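Local atomic coordinates of peptidyl-prolyl cis-trans isomerase FKBP13, chloroplastic (Arabidopsis thaliana, PDB entry 1U79), a protein that catalyses the cis-trans isomerisation of peptidyl-proline bonds, accelerating protein folding, and supplies the major activity of this kind in the chloroplast thylakoid lumen. Residues K34-G39 against D48-R53; K88-I93 against L120-Y125. One frame throughout, in Å; residues are numbered along the deposited sequence.

Interaction 1: K34-G39 against D48-R53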
loop_
_atom_site.group_PDB
_atom_site.type_symbol
_atom_site.label_atom_id
_atom_site.label_comp_id
_atom_site.label_asym_id
_atom_site.label_seq_id
_atom_site.Cartn_x
_atom_site.Cartn_y
_atom_site.Cartn_z
ATOM N N LYS A 34 -3.409 7.535 9.577
ATOM C CA LYS A 34 -3.313 6.227 10.224
ATOM C C LYS A 34 -3.874 5.169 9.293
ATOM O O LYS A 34 -4.927 5.374 8.680
ATOM C CB LYS A 34 -4.153 6.166 11.500
ATOM C CG LYS A 34 -3.734 7.055 12.642
ATOM C CD LYS A 34 -4.653 6.782 13.827
ATOM C CE LYS A 34 -4.283 7.605 15.045
ATOM N NZ LYS A 34 -5.169 7.283 16.202
ATOM N N ALA A 35 -3.194 4.030 9.208
ATOM C CA ALA A 35 -3.677 2.950 8.370
ATOM C C ALA A 35 -3.311 1.587 8.916
ATOM O O ALA A 35 -2.189 1.370 9.374
ATOM C CB ALA A 35 -3.131 3.086 6.954
ATOM N N HIS A 36 -4.278 0.678 8.892
ATOM C CA HIS A 36 -4.020 -0.697 9.294
ATOM C C HIS A 36 -3.751 -1.372 7.958
ATOM O O HIS A 36 -4.223 -0.897 6.922
ATOM C CB HIS A 36 -5.236 -1.302 9.989
ATOM C CG HIS A 36 -5.177 -1.193 11.479
ATOM N ND1 HIS A 36 -4.205 -1.825 12.228
ATOM C CD2 HIS A 36 -5.941 -0.502 12.357
ATOM C CE1 HIS A 36 -4.375 -1.523 13.503
ATOM N NE2 HIS A 36 -5.421 -0.724 13.608
ATOM N N TYR A 37 -2.988 -2.456 7.958
ATOM C CA TYR A 37 -2.676 -3.123 6.706
ATOM C C TYR A 37 -2.122 -4.525 6.871
ATOM O O TYR A 37 -1.624 -4.897 7.930
ATOM C CB TYR A 37 -1.639 -2.304 5.910
ATOM C CG TYR A 37 -0.265 -2.277 6.557
ATOM C CD1 TYR A 37 0.034 -1.373 7.579
ATOM C CD2 TYR A 37 0.715 -3.205 6.192
ATOM C CE1 TYR A 37 1.275 -1.399 8.225
ATOM C CE2 TYR A 37 1.958 -3.242 6.832
ATOM C CZ TYR A 37 2.228 -2.342 7.845
ATOM O OH TYR A 37 3.442 -2.391 8.489
ATOM N N VAL A 38 -2.213 -5.284 5.788
ATOM C CA VAL A 38 -1.680 -6.634 5.700
ATOM C C VAL A 38 -1.006 -6.691 4.342
ATOM O O VAL A 38 -1.638 -6.449 3.309
ATOM C CB VAL A 38 -2.765 -7.731 5.745
ATOM C CG1 VAL A 38 -2.116 -9.094 5.465
ATOM C CG2 VAL A 38 -3.449 -7.758 7.113
ATOM N N GLY A 39 0.288 -6.988 4.347
ATOM C CA GLY A 39 1.030 -7.073 3.106
ATOM C C GLY A 39 1.407 -8.516 2.851
ATOM O O GLY A 39 1.964 -9.188 3.732
ATOM N N ASP A 48 4.216 -8.787 6.373
ATOM C CA ASP A 48 4.105 -7.712 7.347
ATOM C C ASP A 48 2.659 -7.261 7.489
ATOM O O ASP A 48 1.871 -7.363 6.548
ATOM C CB ASP A 48 4.972 -6.524 6.913
ATOM C CG ASP A 48 4.953 -5.375 7.919
ATOM O OD1 ASP A 48 4.776 -5.626 9.131
ATOM O OD2 ASP A 48 5.137 -4.213 7.497
ATOM N N SER A 49 2.321 -6.779 8.680
ATOM C CA SER A 49 0.984 -6.281 8.949
ATOM C C SER A 49 1.003 -5.414 10.194
ATOM O O SER A 49 1.812 -5.622 11.107
ATOM C CB SER A 49 -0.009 -7.436 9.121
ATOM O OG SER A 49 0.063 -8.018 10.408
ATOM N N SER A 50 0.120 -4.423 10.220
ATOM C CA SER A 50 0.009 -3.527 11.365
ATOM C C SER A 50 -0.450 -4.343 12.563
ATOM O O SER A 50 -0.028 -4.101 13.699
ATOM C CB SER A 50 -1.019 -2.439 11.072
ATOM O OG SER A 50 -2.235 -3.024 10.615
ATOM N N TYR A 51 -1.327 -5.308 12.294
ATOM C CA TYR A 51 -1.878 -6.190 13.319
ATOM C C TYR A 51 -0.769 -6.945 14.048
ATOM O O TYR A 51 -0.815 -7.098 15.269
ATOM C CB TYR A 51 -2.855 -7.174 12.675
ATOM C CG TYR A 51 -4.016 -6.467 12.011
ATOM C CD1 TYR A 51 -5.001 -5.851 12.775
ATOM C CD2 TYR A 51 -4.083 -6.344 10.621
ATOM C CE1 TYR A 51 -6.025 -5.121 12.181
ATOM C CE2 TYR A 51 -5.109 -5.608 10.010
ATOM C CZ TYR A 51 -6.073 -5.001 10.804
ATOM O OH TYR A 51 -7.086 -4.270 10.228
ATOM N N ASN A 52 0.226 -7.406 13.299
ATOM C CA ASN A 52 1.346 -8.127 13.895
ATOM C C ASN A 52 2.170 -7.165 14.750
ATOM O O ASN A 52 2.800 -7.571 15.735
ATOM C CB ASN A 52 2.224 -8.739 12.803
ATOM C CG ASN A 52 3.363 -9.580 13.369
ATOM O OD1 ASN A 52 3.135 -10.585 14.048
ATOM N ND2 ASN A 52 4.596 -9.166 13.096
ATOM N N ARG A 53 2.150 -5.888 14.381
ATOM C CA ARG A 53 2.885 -4.867 15.117
ATOM C C ARG A 53 2.058 -4.360 16.293
ATOM O O ARG A 53 2.567 -3.664 17.168
ATOM C CB ARG A 53 3.249 -3.699 14.191
ATOM C CG ARG A 53 4.186 -4.086 13.050
ATOM C CD ARG A 53 4.376 -2.957 12.043
ATOM N NE ARG A 53 5.234 -3.380 10.939
ATOM C CZ ARG A 53 6.538 -3.136 10.857
ATOM N NH1 ARG A 53 7.230 -3.574 9.811
ATOM N NH2 ARG A 53 7.150 -2.433 11.803
#
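Residues 34-39 and 48-53 face each other across an antiparallel beta hairpin of the FKBP domain, where strand 46-49 runs out into the short helix 50-53. The strand pairing is brief: Gly39 N donates to Asp48 O at 2.7 Å, nearly along the C=O axis, the return bond being weak, and Val38 sits opposite Ser49 as a non-hydrogen-bonded pair. Ser50 then takes over with both backbone and side chain. Its N donates to Tyr37 O, while OG, placed between the backbone N and the carbonyl carbon (chi1 51°), accepts from Tyr37 N at 2.8 Å and is hydrogen-bonded to His36 ND1, also at 2.8 Å, in the plane of the imidazole. At the helix start Ser49 is the N-cap residue, its OG accepting from Asn52 N.

A second polar group surrounds Asp48. Tyr37 OH donates to Asp48 OD2 at 2.7 Å from above the carboxylate plane, and Arg53, its chain extended from CG to NE, forms a salt bridge in which NE donates to the syn lone pair of Asp48 OD1 at 2.9 Å. The nearby guanidinium probably keeps this carboxylate ionised. In relatives such as FKBP12 the corresponding tyrosine and aspartate line the ligand pocket, a role consistent with this pair.

Among the rings, Tyr37 takes the crowded first torsion (chi1 68°), so one face lies against the backbone where Ser50 N stands over its centre; Trp70 meets this ring edge-to-face. A leucine at Tyr37 would lack the hydroxyl and would probably leave the Asp48 carboxylate less firmly oriented. On the other side of the strand His36 and Tyr51 form an offset stack, planes 9° apart and centroids 4.7 Å apart, while Val38 CG2 touches the Tyr51 ring edge, 3.8 Å from CD2.

Interaction 2: K88-I93 against L120-Y125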
loop_
_atom_site.group_PDB
_atom_site.type_symbol
_atom_site.label_atom_id
_atom_site.label_comp_id
_atom_site.label_asym_id
_atom_site.label_seq_id
_atom_site.Cartn_x
_atom_site.Cartn_y
_atom_site.Cartn_z
ATOM N N LYS A 88 -11.469 0.730 2.482
ATOM C CA LYS A 88 -10.623 -0.466 2.498
ATOM C C LYS A 88 -10.290 -0.738 1.051
ATOM O O LYS A 88 -11.182 -0.954 0.226
ATOM C CB LYS A 88 -11.344 -1.674 3.083
ATOM C CG LYS A 88 -10.516 -2.959 3.024
ATOM C CD LYS A 88 -11.329 -4.128 3.548
ATOM C CE LYS A 88 -10.522 -5.412 3.552
ATOM N NZ LYS A 88 -11.374 -6.538 4.004
ATOM N N ARG A 89 -9.001 -0.728 0.747
ATOM C CA ARG A 89 -8.546 -0.924 -0.612
ATOM C C ARG A 89 -7.473 -1.991 -0.725
ATOM O O ARG A 89 -6.623 -2.134 0.153
ATOM C CB ARG A 89 -7.990 0.399 -1.159
ATOM C CG ARG A 89 -7.291 0.271 -2.516
ATOM C CD ARG A 89 -6.880 1.629 -3.083
ATOM N NE ARG A 89 -8.035 2.438 -3.472
ATOM C CZ ARG A 89 -7.947 3.621 -4.066
ATOM N NH1 ARG A 89 -9.054 4.281 -4.391
ATOM N NH2 ARG A 89 -6.752 4.152 -4.324
ATOM N N THR A 90 -7.526 -2.750 -1.808
ATOM C CA THR A 90 -6.507 -3.753 -2.038
ATOM C C THR A 90 -5.622 -3.148 -3.110
ATOM O O THR A 90 -6.121 -2.552 -4.069
ATOM C CB THR A 90 -7.106 -5.079 -2.540
ATOM O OG1 THR A 90 -7.966 -5.619 -1.534
ATOM C CG2 THR A 90 -6.007 -6.082 -2.822
ATOM N N LEU A 91 -4.312 -3.267 -2.935
ATOM C CA LEU A 91 -3.372 -2.728 -3.902
ATOM C C LEU A 91 -2.427 -3.802 -4.410
ATOM O O LEU A 91 -1.935 -4.624 -3.628
ATOM C CB LEU A 91 -2.513 -1.619 -3.277
ATOM C CG LEU A 91 -3.073 -0.251 -2.888
ATOM C CD1 LEU A 91 -1.943 0.534 -2.212
ATOM C CD2 LEU A 91 -3.587 0.506 -4.132
ATOM N N ARG A 92 -2.182 -3.786 -5.719
ATOM C CA ARG A 92 -1.241 -4.705 -6.355
ATOM C C ARG A 92 -0.141 -3.777 -6.839
ATOM O O ARG A 92 -0.367 -2.935 -7.718
ATOM C CB ARG A 92 -1.869 -5.439 -7.536
ATOM C CG ARG A 92 -0.905 -6.413 -8.206
ATOM C CD ARG A 92 -1.651 -7.523 -8.963
ATOM N NE ARG A 92 -0.721 -8.474 -9.582
ATOM C CZ ARG A 92 -0.074 -8.226 -10.713
ATOM N NH1 ARG A 92 -0.270 -7.079 -11.333
ATOM N NH2 ARG A 92 0.771 -9.104 -11.219
ATOM N N ILE A 93 1.054 -3.948 -6.275
ATOM C CA ILE A 93 2.170 -3.060 -6.577
ATOM C C ILE A 93 3.331 -3.714 -7.302
ATOM O O ILE A 93 3.972 -4.608 -6.768
ATOM C CB ILE A 93 2.722 -2.438 -5.261
ATOM C CG1 ILE A 93 1.571 -1.811 -4.464
ATOM C CG2 ILE A 93 3.807 -1.399 -5.585
ATOM C CD1 ILE A 93 1.985 -1.169 -3.157
ATOM N N LEU A 120 1.081 -7.292 -2.530
ATOM C CA LEU A 120 -0.354 -7.115 -2.388
ATOM C C LEU A 120 -0.599 -6.566 -0.996
ATOM O O LEU A 120 -0.067 -7.097 -0.019
ATOM C CB LEU A 120 -1.092 -8.450 -2.545
ATOM C CG LEU A 120 -1.248 -9.034 -3.954
ATOM C CD1 LEU A 120 -1.901 -10.413 -3.859
ATOM C CD2 LEU A 120 -2.096 -8.115 -4.818
ATOM N N PHE A 121 -1.360 -5.483 -0.899
ATOM C CA PHE A 121 -1.693 -4.936 0.409
ATOM C C PHE A 121 -3.193 -4.755 0.526
ATOM O O PHE A 121 -3.874 -4.439 -0.458
ATOM C CB PHE A 121 -1.067 -3.558 0.654
ATOM C CG PHE A 121 0.416 -3.575 0.918
ATOM C CD1 PHE A 121 1.327 -3.459 -0.131
ATOM C CD2 PHE A 121 0.899 -3.650 2.224
ATOM C CE1 PHE A 121 2.699 -3.409 0.113
ATOM C CE2 PHE A 121 2.270 -3.604 2.480
ATOM C CZ PHE A 121 3.171 -3.482 1.424
ATOM N N ASP A 122 -3.700 -4.990 1.727
ATOM C CA ASP A 122 -5.098 -4.742 2.028
ATOM C C ASP A 122 -4.896 -3.532 2.923
ATOM O O ASP A 122 -4.266 -3.632 3.978
ATOM C CB ASP A 122 -5.720 -5.901 2.803
ATOM C CG ASP A 122 -6.690 -6.702 1.956
ATOM O OD1 ASP A 122 -6.541 -6.699 0.715
ATOM O OD2 ASP A 122 -7.598 -7.344 2.528
ATOM N N ILE A 123 -5.369 -2.375 2.476
ATOM C CA ILE A 123 -5.191 -1.160 3.251
ATOM C C ILE A 123 -6.490 -0.622 3.829
ATOM O O ILE A 123 -7.501 -0.502 3.129
ATOM C CB ILE A 123 -4.532 -0.053 2.393
ATOM C CG1 ILE A 123 -3.183 -0.556 1.863
ATOM C CG2 ILE A 123 -4.349 1.218 3.225
ATOM C CD1 ILE A 123 -2.336 0.496 1.200
ATOM N N GLU A 124 -6.448 -0.311 5.119
ATOM C CA GLU A 124 -7.584 0.259 5.809
ATOM C C GLU A 124 -7.178 1.665 6.222
ATOM O O GLU A 124 -6.438 1.859 7.189
ATOM C CB GLU A 124 -7.962 -0.596 7.022
ATOM C CG GLU A 124 -8.679 -1.872 6.606
ATOM C CD GLU A 124 -8.787 -2.888 7.710
ATOM O OE1 GLU A 124 -9.349 -2.570 8.777
ATOM O OE2 GLU A 124 -8.313 -4.021 7.505
ATOM N N TYR A 125 -7.647 2.641 5.446
ATOM C CA TYR A 125 -7.361 4.051 5.699
ATOM C C TYR A 125 -8.327 4.525 6.776
ATOM O O TYR A 125 -9.496 4.812 6.502
ATOM C CB TYR A 125 -7.558 4.862 4.410
ATOM C CG TYR A 125 -7.375 6.361 4.565
ATOM C CD1 TYR A 125 -8.066 7.250 3.741
ATOM C CD2 TYR A 125 -6.529 6.891 5.547
ATOM C CE1 TYR A 125 -7.929 8.631 3.890
ATOM C CE2 TYR A 125 -6.382 8.272 5.704
ATOM C CZ TYR A 125 -7.091 9.132 4.869
ATOM O OH TYR A 125 -6.960 10.489 5.018
HETATM O O HOH W 1 -9.183 -8.415 4.564
#
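Thr90 OG1 stands anti to its carbonyl carbon (chi1 -63°), and Asp122 CG is swung away from a staggered position (chi1 -108°), so that the two side chains lie side by side and Thr90 OG1 can donate to Asp122 OD1 at 2.9 Å, although the placing of this hydroxyl is less certain. Lys88, extended along its whole length, brings its amino group past the same carboxylate. On the opposite face, Leu91 CG and Ile123 CG1 are both anti to the carbonyl carbon, and the tips of the two side chains cross obliquely.

The backbones make a regular antiparallel pair in the central sheet of the FKBP fold. Arg89 and Ile123 exchange two bonds, that from Ile123 N to Arg89 O being almost straight (175°) at 2.7 Å; Leu91 and Phe121 exchange two more, with Leu91 N 2.8 Å from Phe121 O.

The face carrying Leu91, Phe121 and Ile123 belongs to the core, covered by helix 68-75. Leu91 CD1 and Ile123 CD1 are pressed to 3.4 Å, tighter than usual for two carbons. Ile93 CD1 reaches Phe121 CD1 at 3.9 Å, and Trp70 meets the Phe121 ring edge-to-face.

Across the Thr90 and Asp122 face the charges are held apart: Lys88 NZ lies 4.1 Å from Asp122 OD2, and a water accepts from the first and donates to the second. With Lys19 as a further, weak and distant partner, the Asp122 carboxylate is likely to stay ionised, tied to Lys88 through solvent instead of a direct salt bridge.

After strands 8-9 and 15-18, the chain enters strand 32-40, and interaction 1 closes the eight residues between 39 and 48, the tip of the hairpin with its flanking strand ends. The chain then passes through strand 57-60 and helix 68-75 before strand 88-93; interaction 2 closes the longer 26-residue excursion that ends at strand 119-128. The contacts follow in series, neither nesting nor crossing. They meet because strand 119-128 lies between strands 88-93 and 32-40: Glu124 N probably bonds to His36 O and Asp122 N to Val38 O. The hairpin is thereby joined to the rest of the sheet, and the Phe121 side chain rests on Tyr37.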